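Local coordinates for protein diaminobutyrate-pyruvate transaminase and L-2,4-diaminobutyrate decarboxylase (Vibrio parahaemolyticus, PDB 2QMA) that probably acts, through this C-terminal domain, as a pyridoxal-phosphate-dependent decarboxylase of L-2,4-diaminobutyrate, in a longer protein that also carries an aminotransferase part, at residues 118-129 with 372-382; 314-323 with 333-341. All coordinates share one frame; numbering follows the deposited sequence.

Going from the N terminus, residues 118-129, the end of helix 113-125 and the turn after it, come first. Interaction 1 brings them against residues 372-382, a loop and the beginning of the helix that follows it, closing a loop of 242 intervening residues. Interaction 2 lies wholly within that loop: strand 318-322 pairs with strand 334-338 of the mixed sheet, with only nine residues between the two segments. The contacts nest and do not cross. Their centres are about 20 Å apart, yet they touch: Cys-333 SG packs at 3.6 Å from Val-380 CG2, and Phe-323 also meets Val-380. Helix 377-386 is thus tied both to helix 113-125 and to the hairpin.

Interaction 1. Residues 118-129 with 372-382; sequences AEAMIAALNQSM and TKRFDALKVFM
Glu-119 meets Arg-374 and Lys-379 in a salt-bridge network where helix 113-125 and the turn after it pack on the loop leading into helix 377-386 of the decarboxylase domain; the short helical segments run at 141°. Arg-374 NH2 lies 2.7 Å from Glu-119 OE1, which uses its syn lone pair and sits within 4° of the guanidinium plane; a weaker bond from Arg-374 NH1 reaches the same oxygen. Glu-119 bends at chi2 (-80°), and Lys-379 NZ lies 2.8 Å from Glu-119 OE2, above the carboxylate plane. Asp-376 OD1 takes a second bond from Arg-374 NH2, at 3.0 Å. Thr-330 OG1 also bonds Glu-119 OE2, Ser-332 O and Thr-330 O take bonds from Lys-379 NZ, and Ser-332 OG bonds Asp-376 OD2.

In the apolar packing, Ile-122 lays CG2 over one face of the Arg-374 guanidinium, and Ala-118 CB lies 3.8 Å from Met-382 SE.

Past the helix, Met-129 N donates to Lys-373 O at 2.8 Å, and a water links Gln-127 O to Phe-375 N. Met-129, a selenomethionine like Met-382, makes an oblique Met-aromatic contact with Phe-375.

Glu-119 and Arg-374 also pair with Arg-374 and Glu-119 of the second subunit. The buried charges appear to offset one another across the dimer interface, which would probably keep Glu-119 ionised.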
loop_
_atom_site.group_PDB
_atom_site.type_symbol
_atom_site.label_atom_id
_atom_site.label_comp_id
_atom_site.label_asym_id
_atom_site.label_seq_id
_atom_site.Cartn_x
_atom_site.Cartn_y
_atom_site.Cartn_z
ATOM N N ALA A 118 -3.149 -16.428 3.515
ATOM C CA ALA A 118 -1.985 -15.593 3.864
ATOM C C ALA A 118 -2.408 -14.272 4.537
ATOM O O ALA A 118 -1.775 -13.832 5.504
ATOM C CB ALA A 118 -1.094 -15.328 2.617
ATOM N N GLU A 119 -3.483 -13.646 4.055
ATOM C CA GLU A 119 -3.915 -12.381 4.633
ATOM C C GLU A 119 -4.283 -12.528 6.094
ATOM O O GLU A 119 -4.065 -11.606 6.869
ATOM C CB GLU A 119 -5.144 -11.824 3.907
ATOM C CG GLU A 119 -4.842 -11.342 2.484
ATOM C CD GLU A 119 -4.204 -9.960 2.421
ATOM O OE1 GLU A 119 -3.576 -9.555 3.408
ATOM O OE2 GLU A 119 -4.305 -9.295 1.370
ATOM N N ALA A 120 -4.877 -13.670 6.447
ATOM C CA ALA A 120 -5.233 -13.972 7.853
ATOM C C ALA A 120 -4.016 -13.947 8.770
ATOM O O ALA A 120 -4.067 -13.363 9.873
ATOM C CB ALA A 120 -6.014 -15.324 7.967
HETATM N N MSE A 121 -2.921 -14.545 8.298
HETATM C CA MSE A 121 -1.660 -14.542 9.038
HETATM C C MSE A 121 -0.980 -13.164 9.024
HETATM O O MSE A 121 -0.467 -12.720 10.039
HETATM C CB MSE A 121 -0.729 -15.640 8.520
HETATM C CG MSE A 121 -1.321 -17.032 8.696
HETATM SE SE MSE A 121 -0.288 -18.427 7.819
HETATM C CE MSE A 121 1.257 -18.387 9.011
ATOM N N ILE A 122 -1.008 -12.481 7.876
ATOM C CA ILE A 122 -0.447 -11.133 7.804
ATOM C C ILE A 122 -1.140 -10.252 8.860
ATOM O O ILE A 122 -0.497 -9.526 9.597
ATOM C CB ILE A 122 -0.645 -10.485 6.363
ATOM C CG1 ILE A 122 0.104 -11.317 5.278
ATOM C CG2 ILE A 122 -0.174 -9.017 6.348
ATOM C CD1 ILE A 122 -0.250 -11.042 3.810
ATOM N N ALA A 123 -2.463 -10.296 8.885
ATOM C CA ALA A 123 -3.255 -9.401 9.742
ATOM C C ALA A 123 -2.980 -9.675 11.248
ATOM O O ALA A 123 -2.880 -8.756 12.069
ATOM C CB ALA A 123 -4.750 -9.591 9.390
ATOM N N ALA A 124 -2.801 -10.945 11.579
ATOM C CA ALA A 124 -2.625 -11.380 12.962
ATOM C C ALA A 124 -1.229 -11.053 13.456
ATOM O O ALA A 124 -1.051 -10.664 14.601
ATOM C CB ALA A 124 -2.930 -12.862 13.109
ATOM N N LEU A 125 -0.247 -11.171 12.580
ATOM C CA LEU A 125 1.132 -10.830 12.956
ATOM C C LEU A 125 1.409 -9.330 12.876
ATOM O O LEU A 125 2.245 -8.812 13.614
ATOM C CB LEU A 125 2.130 -11.567 12.068
ATOM C CG LEU A 125 2.155 -13.104 12.238
ATOM C CD1 LEU A 125 3.040 -13.757 11.121
ATOM C CD2 LEU A 125 2.553 -13.524 13.660
ATOM N N ASN A 126 0.760 -8.653 11.930
ATOM C CA ASN A 126 0.959 -7.225 11.717
ATOM C C ASN A 126 2.433 -6.804 11.711
ATOM O O ASN A 126 2.814 -5.855 12.378
ATOM C CB ASN A 126 0.137 -6.385 12.706
ATOM C CG ASN A 126 -0.000 -4.940 12.254
ATOM O OD1 ASN A 126 -0.235 -4.673 11.066
ATOM N ND2 ASN A 126 0.177 -3.995 13.191
ATOM N N GLN A 127 3.250 -7.529 10.954
ATOM C CA GLN A 127 4.665 -7.164 10.759
ATOM C C GLN A 127 4.759 -5.909 9.911
ATOM O O GLN A 127 3.937 -5.689 9.025
ATOM C CB GLN A 127 5.462 -8.301 10.109
ATOM C CG GLN A 127 5.367 -9.705 10.822
ATOM C CD GLN A 127 6.018 -9.720 12.184
ATOM O OE1 GLN A 127 7.187 -10.046 12.323
ATOM N NE2 GLN A 127 5.243 -9.361 13.221
ATOM N N SER A 128 5.744 -5.084 10.241
ATOM C CA SER A 128 6.099 -3.914 9.474
ATOM C C SER A 128 7.446 -4.107 8.773
ATOM O O SER A 128 8.483 -4.257 9.425
ATOM C CB SER A 128 6.105 -2.696 10.422
ATOM O OG SER A 128 6.275 -1.514 9.644
HETATM N N MSE A 129 7.425 -4.071 7.433
HETATM C CA MSE A 129 8.557 -4.494 6.612
HETATM C C MSE A 129 9.733 -3.543 6.615
HETATM O O MSE A 129 10.731 -3.839 6.000
HETATM C CB MSE A 129 8.124 -4.713 5.156
HETATM C CG MSE A 129 6.913 -5.710 5.032
HETATM SE SE MSE A 129 7.322 -7.466 5.866
HETATM C CE MSE A 129 8.835 -7.743 4.781
ATOM N N THR A 372 6.565 2.075 6.965
ATOM C CA THR A 372 5.541 1.117 7.354
ATOM C C THR A 372 4.984 0.404 6.112
ATOM O O THR A 372 4.208 0.966 5.329
ATOM C CB THR A 372 4.454 1.827 8.192
ATOM O OG1 THR A 372 4.086 3.069 7.571
ATOM C CG2 THR A 372 5.017 2.183 9.532
ATOM N N LYS A 373 5.426 -0.824 5.870
ATOM C CA LYS A 373 4.816 -1.563 4.768
ATOM C C LYS A 373 4.439 -2.990 5.188
ATOM O O LYS A 373 5.035 -3.557 6.122
ATOM C CB LYS A 373 5.466 -1.369 3.387
ATOM C CG LYS A 373 6.630 -2.310 2.922
ATOM C CD LYS A 373 6.664 -2.412 1.422
ATOM C CE LYS A 373 7.118 -3.843 0.943
ATOM N NZ LYS A 373 8.584 -4.125 1.078
ATOM N N ARG A 374 3.385 -3.493 4.558
ATOM C CA ARG A 374 2.787 -4.740 4.996
ATOM C C ARG A 374 3.444 -5.951 4.329
ATOM O O ARG A 374 4.133 -5.853 3.302
ATOM C CB ARG A 374 1.236 -4.742 4.932
ATOM C CG ARG A 374 0.631 -5.183 3.679
ATOM C CD ARG A 374 -0.824 -4.766 3.476
ATOM N NE ARG A 374 -1.783 -5.356 4.423
ATOM C CZ ARG A 374 -2.340 -6.571 4.299
ATOM N NH1 ARG A 374 -3.212 -7.002 5.227
ATOM N NH2 ARG A 374 -2.056 -7.347 3.261
ATOM N N PHE A 375 3.247 -7.092 4.982
ATOM C CA PHE A 375 3.902 -8.350 4.623
ATOM C C PHE A 375 3.167 -9.029 3.438
ATOM O O PHE A 375 2.779 -10.203 3.511
ATOM C CB PHE A 375 3.945 -9.216 5.922
ATOM C CG PHE A 375 4.711 -10.541 5.799
ATOM C CD1 PHE A 375 5.552 -10.818 4.717
ATOM C CD2 PHE A 375 4.600 -11.487 6.819
ATOM C CE1 PHE A 375 6.252 -12.037 4.634
ATOM C CE2 PHE A 375 5.301 -12.716 6.744
ATOM C CZ PHE A 375 6.125 -12.975 5.646
ATOM N N ASP A 376 2.987 -8.305 2.340
ATOM C CA ASP A 376 2.322 -8.892 1.180
ATOM C C ASP A 376 3.055 -10.117 0.525
ATOM O O ASP A 376 2.440 -10.958 -0.161
ATOM C CB ASP A 376 2.064 -7.811 0.109
ATOM C CG ASP A 376 1.042 -6.788 0.555
ATOM O OD1 ASP A 376 0.030 -7.226 1.120
ATOM O OD2 ASP A 376 1.268 -5.555 0.361
ATOM N N ALA A 377 4.360 -10.185 0.719
ATOM C CA ALA A 377 5.179 -11.206 0.045
ATOM C C ALA A 377 4.767 -12.588 0.560
ATOM O O ALA A 377 5.046 -13.607 -0.094
ATOM C CB ALA A 377 6.649 -10.951 0.294
ATOM N N LEU A 378 4.075 -12.622 1.706
ATOM C CA LEU A 378 3.661 -13.924 2.304
ATOM C C LEU A 378 2.695 -14.608 1.356
ATOM O O LEU A 378 2.773 -15.818 1.158
ATOM C CB LEU A 378 3.085 -13.800 3.733
ATOM C CG LEU A 378 2.642 -15.138 4.406
ATOM C CD1 LEU A 378 3.832 -16.053 4.708
ATOM C CD2 LEU A 378 1.801 -14.943 5.715
ATOM N N LYS A 379 1.837 -13.812 0.706
ATOM C CA LYS A 379 0.880 -14.313 -0.261
ATOM C C LYS A 379 1.598 -15.137 -1.353
ATOM O O LYS A 379 1.200 -16.272 -1.595
ATOM C CB LYS A 379 0.110 -13.170 -0.922
ATOM C CG LYS A 379 -0.656 -12.281 0.050
ATOM C CD LYS A 379 -1.031 -10.966 -0.666
ATOM C CE LYS A 379 -1.464 -9.957 0.301
ATOM N NZ LYS A 379 -2.127 -8.807 -0.385
ATOM N N VAL A 380 2.627 -14.564 -1.989
ATOM C CA VAL A 380 3.315 -15.261 -3.075
ATOM C C VAL A 380 4.074 -16.464 -2.485
ATOM O O VAL A 380 4.128 -17.542 -3.105
ATOM C CB VAL A 380 4.284 -14.345 -3.855
ATOM C CG1 VAL A 380 4.907 -15.099 -5.036
ATOM C CG2 VAL A 380 3.590 -13.055 -4.342
ATOM N N PHE A 381 4.687 -16.285 -1.314
ATOM C CA PHE A 381 5.478 -17.344 -0.679
ATOM C C PHE A 381 4.580 -18.565 -0.460
ATOM O O PHE A 381 4.964 -19.692 -0.811
ATOM C CB PHE A 381 6.107 -16.814 0.624
ATOM C CG PHE A 381 6.943 -17.811 1.392
ATOM C CD1 PHE A 381 8.230 -18.127 0.983
ATOM C CD2 PHE A 381 6.472 -18.353 2.585
ATOM C CE1 PHE A 381 9.027 -18.984 1.734
ATOM C CE2 PHE A 381 7.268 -19.222 3.327
ATOM C CZ PHE A 381 8.542 -19.526 2.905
HETATM N N MSE A 382 3.372 -18.339 0.060
HETATM C CA MSE A 382 2.413 -19.442 0.282
HETATM C C MSE A 382 1.827 -19.991 -1.016
HETATM O O MSE A 382 1.750 -21.217 -1.199
HETATM C CB MSE A 382 1.299 -19.027 1.255
HETATM C CG MSE A 382 1.883 -18.621 2.606
HETATM SE SE MSE A 382 0.625 -18.385 4.048
HETATM C CE MSE A 382 -0.415 -20.016 3.803
HETATM O O HOH W 1 2.074 -6.835 7.561
#

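Interaction 2. Residues 314-323 with 333-341; sequences ERAHSISVDF and CGALLVNDK
The Phe-323 ring has Val-321 CG1 over one face, 3.7 Å above the plane and offset toward the rim, while the Cys-333 backbone carbonyl lies at its edge. Cys-333 SG, placed by chi1 at -164°, reaches Phe-323 CB at 3.6 Å and makes an oblique sulfur-aromatic contact with the ring. Phe-327 meets Phe-323 edge-to-face, and His-317 stacks on Trp-290. The flat amide of Asn-339 holds Glu-314 O in its plane at 2.9 Å from ND2; the second proton of Asn-339 ND2 goes to Ala-316 O at 2.8 Å, slightly tilted from that plane. Two bonds thus fix the amide's rotation.

Between these ends runs the antiparallel ladder of a beta hairpin. Ile-319 and Leu-337 form a hydrogen-bonded pair, each N 2.8 Å from the other's O; Val-321 and Ala-335 form another, its two bonds slightly longer. Val-321 CG2 meets Leu-337 CD1 at 4.2 Å. On the other face, Asp-322 forms a salt bridge with Lys-325, predicted to carry pyridoxal phosphate, though none is attached in this structure.

Strand 290-295 runs parallel alongside strand 318-322, joined by backbone bonds of Ser-318 and Ser-320, and strand 160-164 lies antiparallel beyond strand 334-338; helix 167-187 packs on Ser-320, Leu-336 and Val-338, helix 377-386 on Phe-323 and Cys-333.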
loop_
_atom_site.group_PDB
_atom_site.type_symbol
_atom_site.label_atom_id
_atom_site.label_comp_id
_atom_site.label_asym_id
_atom_site.label_seq_id
_atom_site.Cartn_x
_atom_site.Cartn_y
_atom_site.Cartn_z
ATOM N N GLU A 314 14.253 -10.151 -19.924
ATOM C CA GLU A 314 15.434 -10.424 -19.077
ATOM C C GLU A 314 16.557 -9.346 -19.107
ATOM O O GLU A 314 17.480 -9.391 -18.285
ATOM C CB GLU A 314 16.055 -11.806 -19.393
ATOM C CG GLU A 314 16.820 -11.910 -20.743
ATOM C CD GLU A 314 15.975 -11.745 -22.036
ATOM O OE1 GLU A 314 14.684 -11.854 -22.011
ATOM O OE2 GLU A 314 16.648 -11.560 -23.100
ATOM N N ARG A 315 16.496 -8.444 -20.077
ATOM C CA ARG A 315 17.484 -7.378 -20.276
ATOM C C ARG A 315 17.053 -6.010 -19.708
ATOM O O ARG A 315 17.853 -5.063 -19.728
ATOM C CB ARG A 315 17.746 -7.218 -21.780
ATOM C CG ARG A 315 18.101 -8.566 -22.516
ATOM C CD ARG A 315 18.034 -8.407 -24.036
ATOM N NE ARG A 315 18.908 -7.337 -24.467
ATOM C CZ ARG A 315 18.838 -6.732 -25.648
ATOM N NH1 ARG A 315 19.712 -5.781 -25.908
ATOM N NH2 ARG A 315 17.890 -7.052 -26.543
ATOM N N ALA A 316 15.819 -5.934 -19.163
ATOM C CA ALA A 316 15.251 -4.674 -18.638
ATOM C C ALA A 316 16.124 -4.089 -17.548
ATOM O O ALA A 316 16.707 -4.826 -16.730
ATOM C CB ALA A 316 13.857 -4.920 -18.075
ATOM N N HIS A 317 16.180 -2.768 -17.488
ATOM C CA HIS A 317 16.757 -2.147 -16.299
ATOM C C HIS A 317 15.843 -2.329 -15.099
ATOM O O HIS A 317 16.331 -2.501 -13.972
ATOM C CB HIS A 317 17.010 -0.653 -16.471
ATOM C CG HIS A 317 18.121 -0.322 -17.423
ATOM N ND1 HIS A 317 18.027 -0.546 -18.781
ATOM C CD2 HIS A 317 19.341 0.229 -17.208
ATOM C CE1 HIS A 317 19.148 -0.141 -19.363
ATOM N NE2 HIS A 317 19.962 0.335 -18.430
ATOM N N SER A 318 14.515 -2.224 -15.340
ATOM C CA SER A 318 13.549 -2.436 -14.264
ATOM C C SER A 318 12.301 -3.104 -14.817
ATOM O O SER A 318 11.985 -2.926 -16.008
ATOM C CB SER A 318 13.195 -1.106 -13.588
ATOM O OG SER A 318 12.698 -0.137 -14.516
ATOM N N ILE A 319 11.610 -3.860 -13.956
ATOM C CA ILE A 319 10.398 -4.572 -14.327
ATOM C C ILE A 319 9.385 -4.451 -13.206
ATOM O O ILE A 319 9.687 -4.770 -12.045
ATOM C CB ILE A 319 10.646 -6.058 -14.519
ATOM C CG1 ILE A 319 11.735 -6.331 -15.604
ATOM C CG2 ILE A 319 9.331 -6.813 -14.826
ATOM C CD1 ILE A 319 12.290 -7.725 -15.508
ATOM N N SER A 320 8.187 -3.990 -13.554
ATOM C CA SER A 320 7.102 -4.090 -12.592
ATOM C C SER A 320 6.207 -5.327 -12.834
ATOM O O SER A 320 5.903 -5.715 -13.965
ATOM C CB SER A 320 6.361 -2.810 -12.380
ATOM O OG SER A 320 5.757 -2.323 -13.523
ATOM N N VAL A 321 5.881 -5.977 -11.733
ATOM C CA VAL A 321 5.148 -7.246 -11.702
ATOM C C VAL A 321 3.970 -7.008 -10.728
ATOM O O VAL A 321 4.186 -6.563 -9.601
ATOM C CB VAL A 321 6.031 -8.427 -11.143
ATOM C CG1 VAL A 321 5.241 -9.735 -11.211
ATOM C CG2 VAL A 321 7.370 -8.542 -11.861
ATOM N N ASP A 322 2.742 -7.212 -11.197
ATOM C CA ASP A 322 1.565 -7.094 -10.331
ATOM C C ASP A 322 0.970 -8.442 -10.049
ATOM O O ASP A 322 0.328 -9.000 -10.930
ATOM C CB ASP A 322 0.490 -6.235 -10.986
ATOM C CG ASP A 322 0.291 -4.943 -10.279
ATOM O OD1 ASP A 322 1.063 -4.704 -9.321
ATOM O OD2 ASP A 322 -0.608 -4.159 -10.685
ATOM N N PHE A 323 1.188 -8.962 -8.839
ATOM C CA PHE A 323 0.647 -10.260 -8.458
ATOM C C PHE A 323 -0.865 -10.229 -8.241
ATOM O O PHE A 323 -1.526 -11.262 -8.350
ATOM C CB PHE A 323 1.332 -10.767 -7.203
ATOM C CG PHE A 323 2.822 -10.865 -7.333
ATOM C CD1 PHE A 323 3.391 -11.886 -8.074
ATOM C CD2 PHE A 323 3.644 -9.912 -6.726
ATOM C CE1 PHE A 323 4.767 -11.973 -8.215
ATOM C CE2 PHE A 323 5.009 -9.968 -6.852
ATOM C CZ PHE A 323 5.589 -11.005 -7.589
ATOM N N CYS A 333 -0.243 -6.462 -3.895
ATOM C CA CYS A 333 0.826 -7.444 -4.012
ATOM C C CYS A 333 1.481 -7.113 -5.344
ATOM O O CYS A 333 0.980 -7.519 -6.392
ATOM C CB CYS A 333 0.268 -8.866 -3.984
ATOM S SG CYS A 333 1.495 -10.164 -3.660
ATOM N N GLY A 334 2.559 -6.339 -5.305
ATOM C CA GLY A 334 3.331 -6.068 -6.538
ATOM C C GLY A 334 4.807 -5.979 -6.192
ATOM O O GLY A 334 5.161 -5.946 -5.025
ATOM N N ALA A 335 5.683 -5.944 -7.182
ATOM C CA ALA A 335 7.133 -5.739 -6.875
ATOM C C ALA A 335 7.749 -4.998 -8.030
ATOM O O ALA A 335 7.208 -4.987 -9.128
ATOM C CB ALA A 335 7.841 -7.049 -6.715
ATOM N N LEU A 336 8.899 -4.432 -7.763
ATOM C CA LEU A 336 9.724 -3.865 -8.781
ATOM C C LEU A 336 11.039 -4.592 -8.749
ATOM O O LEU A 336 11.724 -4.606 -7.712
ATOM C CB LEU A 336 9.969 -2.407 -8.483
ATOM C CG LEU A 336 10.834 -1.769 -9.605
ATOM C CD1 LEU A 336 9.945 -1.415 -10.843
ATOM C CD2 LEU A 336 11.594 -0.600 -9.057
ATOM N N LEU A 337 11.423 -5.159 -9.896
ATOM C CA LEU A 337 12.713 -5.846 -10.006
ATOM C C LEU A 337 13.676 -4.964 -10.777
ATOM O O LEU A 337 13.273 -4.202 -11.699
ATOM C CB LEU A 337 12.566 -7.190 -10.735
ATOM C CG LEU A 337 11.432 -8.101 -10.216
ATOM C CD1 LEU A 337 11.400 -9.353 -11.093
ATOM C CD2 LEU A 337 11.644 -8.475 -8.715
ATOM N N VAL A 338 14.936 -5.051 -10.397
ATOM C CA VAL A 338 15.982 -4.374 -11.132
ATOM C C VAL A 338 17.121 -5.334 -11.492
ATOM O O VAL A 338 17.444 -6.254 -10.722
ATOM C CB VAL A 338 16.574 -3.074 -10.394
ATOM C CG1 VAL A 338 15.444 -1.989 -10.159
ATOM C CG2 VAL A 338 17.368 -3.432 -9.140
ATOM N N ASN A 339 17.692 -5.132 -12.671
ATOM C CA ASN A 339 18.776 -5.969 -13.115
ATOM C C ASN A 339 20.079 -5.689 -12.375
ATOM O O ASN A 339 20.925 -6.584 -12.226
ATOM C CB ASN A 339 18.982 -5.863 -14.645
ATOM C CG ASN A 339 18.779 -7.206 -15.353
ATOM O OD1 ASN A 339 19.228 -8.260 -14.857
ATOM N ND2 ASN A 339 18.120 -7.179 -16.533
ATOM N N ASP A 340 20.224 -4.469 -11.865
ATOM C CA ASP A 340 21.489 -4.121 -11.131
ATOM C C ASP A 340 21.115 -3.411 -9.840
ATOM O O ASP A 340 20.730 -2.243 -9.855
ATOM C CB ASP A 340 22.356 -3.210 -12.011
ATOM C CG ASP A 340 23.721 -2.950 -11.420
ATOM O OD1 ASP A 340 23.893 -3.114 -10.182
ATOM O OD2 ASP A 340 24.627 -2.569 -12.190
ATOM N N LYS A 341 21.164 -4.132 -8.741
ATOM C CA LYS A 341 20.794 -3.566 -7.435
ATOM C C LYS A 341 21.563 -2.294 -7.031
ATOM O O LYS A 341 21.096 -1.535 -6.153
ATOM C CB LYS A 341 20.908 -4.630 -6.343
ATOM C CG LYS A 341 22.341 -5.035 -6.043
ATOM C CD LYS A 341 22.249 -6.213 -5.119
ATOM C CE LYS A 341 23.535 -6.977 -5.077
ATOM N NZ LYS A 341 23.287 -8.249 -4.315
HETATM O O HOH W 2 18.959 -2.166 -13.320
#